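Local coordinates for protein acyl-coenzyme A oxidase 1 (Yarrowia lipolytica, PDB 5Y9D) that oxidises acyl-CoA thioesters to trans-2-enoyl-CoAs with FAD, reducing oxygen to hydrogen peroxide, in peroxisomal fatty acid beta-oxidation, at residues F521-F526 and S576-I581. Residues are numbered along the deposited sequence; the frame is centred on the assembly and turned at random.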
loop_
_atom_site.group_PDB
_atom_site.type_symbol
_atom_site.label_atom_id
_atom_site.label_comp_id
_atom_site.label_asym_id
_atom_site.label_seq_id
_atom_site.Cartn_x
_atom_site.Cartn_y
_atom_site.Cartn_z
ATOM N N PHE A 521 -3.159 29.207 17.818
ATOM C CA PHE A 521 -3.303 28.233 18.870
ATOM C C PHE A 521 -2.877 26.843 18.391
ATOM O O PHE A 521 -2.228 26.096 19.130
ATOM C CB PHE A 521 -4.733 28.188 19.403
ATOM C CG PHE A 521 -4.943 27.093 20.395
ATOM C CD1 PHE A 521 -4.653 27.294 21.733
ATOM C CD2 PHE A 521 -5.335 25.827 19.973
ATOM C CE1 PHE A 521 -4.801 26.259 22.638
ATOM C CE2 PHE A 521 -5.478 24.790 20.867
ATOM C CZ PHE A 521 -5.210 25.007 22.205
ATOM N N LEU A 522 -3.257 26.494 17.164
ATOM C CA LEU A 522 -2.976 25.163 16.626
ATOM C C LEU A 522 -1.481 25.034 16.486
ATOM O O LEU A 522 -0.884 24.073 16.975
ATOM C CB LEU A 522 -3.691 24.943 15.286
ATOM C CG LEU A 522 -5.212 24.972 15.446
ATOM C CD1 LEU A 522 -5.945 25.061 14.120
ATOM C CD2 LEU A 522 -5.678 23.785 16.265
ATOM N N VAL A 523 -0.879 26.046 15.883
ATOM C CA VAL A 523 0.578 26.072 15.722
ATOM C C VAL A 523 1.251 25.825 17.071
ATOM O O VAL A 523 1.994 24.857 17.243
ATOM C CB VAL A 523 1.062 27.403 15.115
ATOM C CG1 VAL A 523 2.573 27.533 15.205
ATOM C CG2 VAL A 523 0.631 27.511 13.659
ATOM N N GLU A 524 0.926 26.687 18.023
ATOM C CA GLU A 524 1.462 26.644 19.368
ATOM C C GLU A 524 1.173 25.299 20.007
ATOM O O GLU A 524 2.007 24.769 20.738
ATOM C CB GLU A 524 0.872 27.795 20.202
ATOM C CG GLU A 524 1.405 27.897 21.632
ATOM C CD GLU A 524 2.919 28.016 21.684
ATOM O OE1 GLU A 524 3.469 28.597 20.726
ATOM O OE2 GLU A 524 3.560 27.532 22.655
ATOM N N ALA A 525 0.008 24.718 19.718
ATOM C CA ALA A 525 -0.305 23.408 20.281
ATOM C C ALA A 525 0.650 22.383 19.727
ATOM O O ALA A 525 1.137 21.492 20.453
ATOM C CB ALA A 525 -1.730 23.005 19.988
ATOM N N PHE A 526 0.938 22.524 18.438
ATOM C CA PHE A 526 1.792 21.544 17.784
ATOM C C PHE A 526 3.220 21.703 18.204
ATOM O O PHE A 526 3.860 20.707 18.532
ATOM C CB PHE A 526 1.633 21.550 16.257
ATOM C CG PHE A 526 0.757 20.453 15.786
ATOM C CD1 PHE A 526 -0.598 20.644 15.669
ATOM C CD2 PHE A 526 1.274 19.199 15.575
ATOM C CE1 PHE A 526 -1.422 19.614 15.292
ATOM C CE2 PHE A 526 0.459 18.164 15.202
ATOM C CZ PHE A 526 -0.894 18.373 15.061
ATOM N N SER A 576 4.192 25.861 7.929
ATOM C CA SER A 576 4.539 26.390 6.616
ATOM C C SER A 576 3.308 26.734 5.781
ATOM O O SER A 576 3.330 27.688 5.022
ATOM C CB SER A 576 5.432 25.419 5.848
ATOM O OG SER A 576 6.568 25.081 6.622
ATOM N N PHE A 577 2.242 25.965 5.929
ATOM C CA PHE A 577 1.002 26.230 5.214
ATOM C C PHE A 577 0.407 27.549 5.656
ATOM O O PHE A 577 0.032 28.364 4.817
ATOM C CB PHE A 577 -0.008 25.108 5.455
ATOM C CG PHE A 577 -1.095 25.011 4.420
ATOM C CD1 PHE A 577 -1.225 25.942 3.382
ATOM C CD2 PHE A 577 -2.025 23.999 4.508
ATOM C CE1 PHE A 577 -2.234 25.831 2.456
ATOM C CE2 PHE A 577 -3.045 23.894 3.586
ATOM C CZ PHE A 577 -3.141 24.805 2.550
ATOM N N TYR A 578 0.343 27.780 6.965
ATOM C CA TYR A 578 -0.169 29.077 7.485
ATOM C C TYR A 578 0.681 30.279 7.079
ATOM O O TYR A 578 0.161 31.345 6.826
ATOM C CB TYR A 578 -0.255 29.041 9.011
ATOM C CG TYR A 578 -1.441 28.285 9.510
ATOM C CD1 TYR A 578 -2.710 28.636 9.113
ATOM C CD2 TYR A 578 -1.300 27.223 10.394
ATOM C CE1 TYR A 578 -3.809 27.946 9.567
ATOM C CE2 TYR A 578 -2.409 26.543 10.865
ATOM C CZ TYR A 578 -3.662 26.922 10.446
ATOM O OH TYR A 578 -4.776 26.260 10.879
ATOM N N ALA A 579 1.991 30.092 7.049
ATOM C CA ALA A 579 2.900 31.155 6.677
ATOM C C ALA A 579 2.658 31.594 5.237
ATOM O O ALA A 579 2.835 32.767 4.928
ATOM C CB ALA A 579 4.345 30.701 6.856
ATOM N N ARG A 580 2.273 30.658 4.363
ATOM C CA ARG A 580 1.924 31.000 2.967
ATOM C C ARG A 580 0.494 31.582 2.810
ATOM O O ARG A 580 0.254 32.415 1.946
ATOM C CB ARG A 580 2.064 29.775 2.035
ATOM C CG ARG A 580 3.477 29.288 1.778
ATOM C CD ARG A 580 4.167 29.971 0.623
ATOM N NE ARG A 580 3.695 29.519 -0.699
ATOM C CZ ARG A 580 4.076 28.408 -1.337
ATOM N NH1 ARG A 580 4.927 27.557 -0.777
ATOM N NH2 ARG A 580 3.610 28.148 -2.557
ATOM N N ILE A 581 -0.451 31.110 3.619
ATOM C CA ILE A 581 -1.847 31.606 3.596
ATOM C C ILE A 581 -1.899 33.086 4.020
ATOM O O ILE A 581 -2.792 33.852 3.611
ATOM C CB ILE A 581 -2.763 30.743 4.512
ATOM C CG1 ILE A 581 -2.649 29.270 4.111
ATOM C CG2 ILE A 581 -4.220 31.214 4.489
ATOM C CD1 ILE A 581 -3.885 28.423 4.310
#
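Leu522 and Tyr578 both set CG anti to their own carbonyl carbon (chi1 -64° and -77°), which sends the leucine branch and the phenol ring from their helices into the same gap. Val523 holds CG2 in the corresponding position, beside its backbone N, so that this methyl reaches Tyr578 while CG1 stands anti to the N. The tyrosine side chain thus meets two neighbouring residues of 521-526, one at the ring and one at the hydroxyl. Near the ring's base, Val523 CG2 lies 3.8 Å from Tyr578 CD2, approaching the ring obliquely; the two side chains pass each other heading in opposite directions. At the far end, Leu522 CD1 comes to 3.6 Å from Tyr578 OH, an apolar methyl against a hydroxyl oxygen. No hydrogen bond joins the two segments, and the contact is small, burying 113 Å² in all. The hydroxyl has its polar partner elsewhere: Tyr578 OH is hydrogen-bonded to Asn597 OD1, which fixes the hydroxyl against which Leu522 rests. The nearest CA atoms, those of Val523 and Tyr578, are 8.8 Å apart, so the bridge is made by side chains, with the tyrosine reaching out from one side and the valine and leucine from the other. The two turns run roughly antiparallel, and the contact is helix-to-helix packing in the largely helical C-terminal region of an acyl-CoA oxidase, away from the FAD pocket. Helix 519-544, which carries Leu522 and Val523, packs here on helix 558-581; Val523 also touches Ser575, one turn back from Tyr578. Helix 589-606 is the third member: it supplies Asn597, and its Ala596 touches the tyrosine. On another side of 558-581, Phe577 packs against Tyr369, Ala370 and Met373 of helix 355-391.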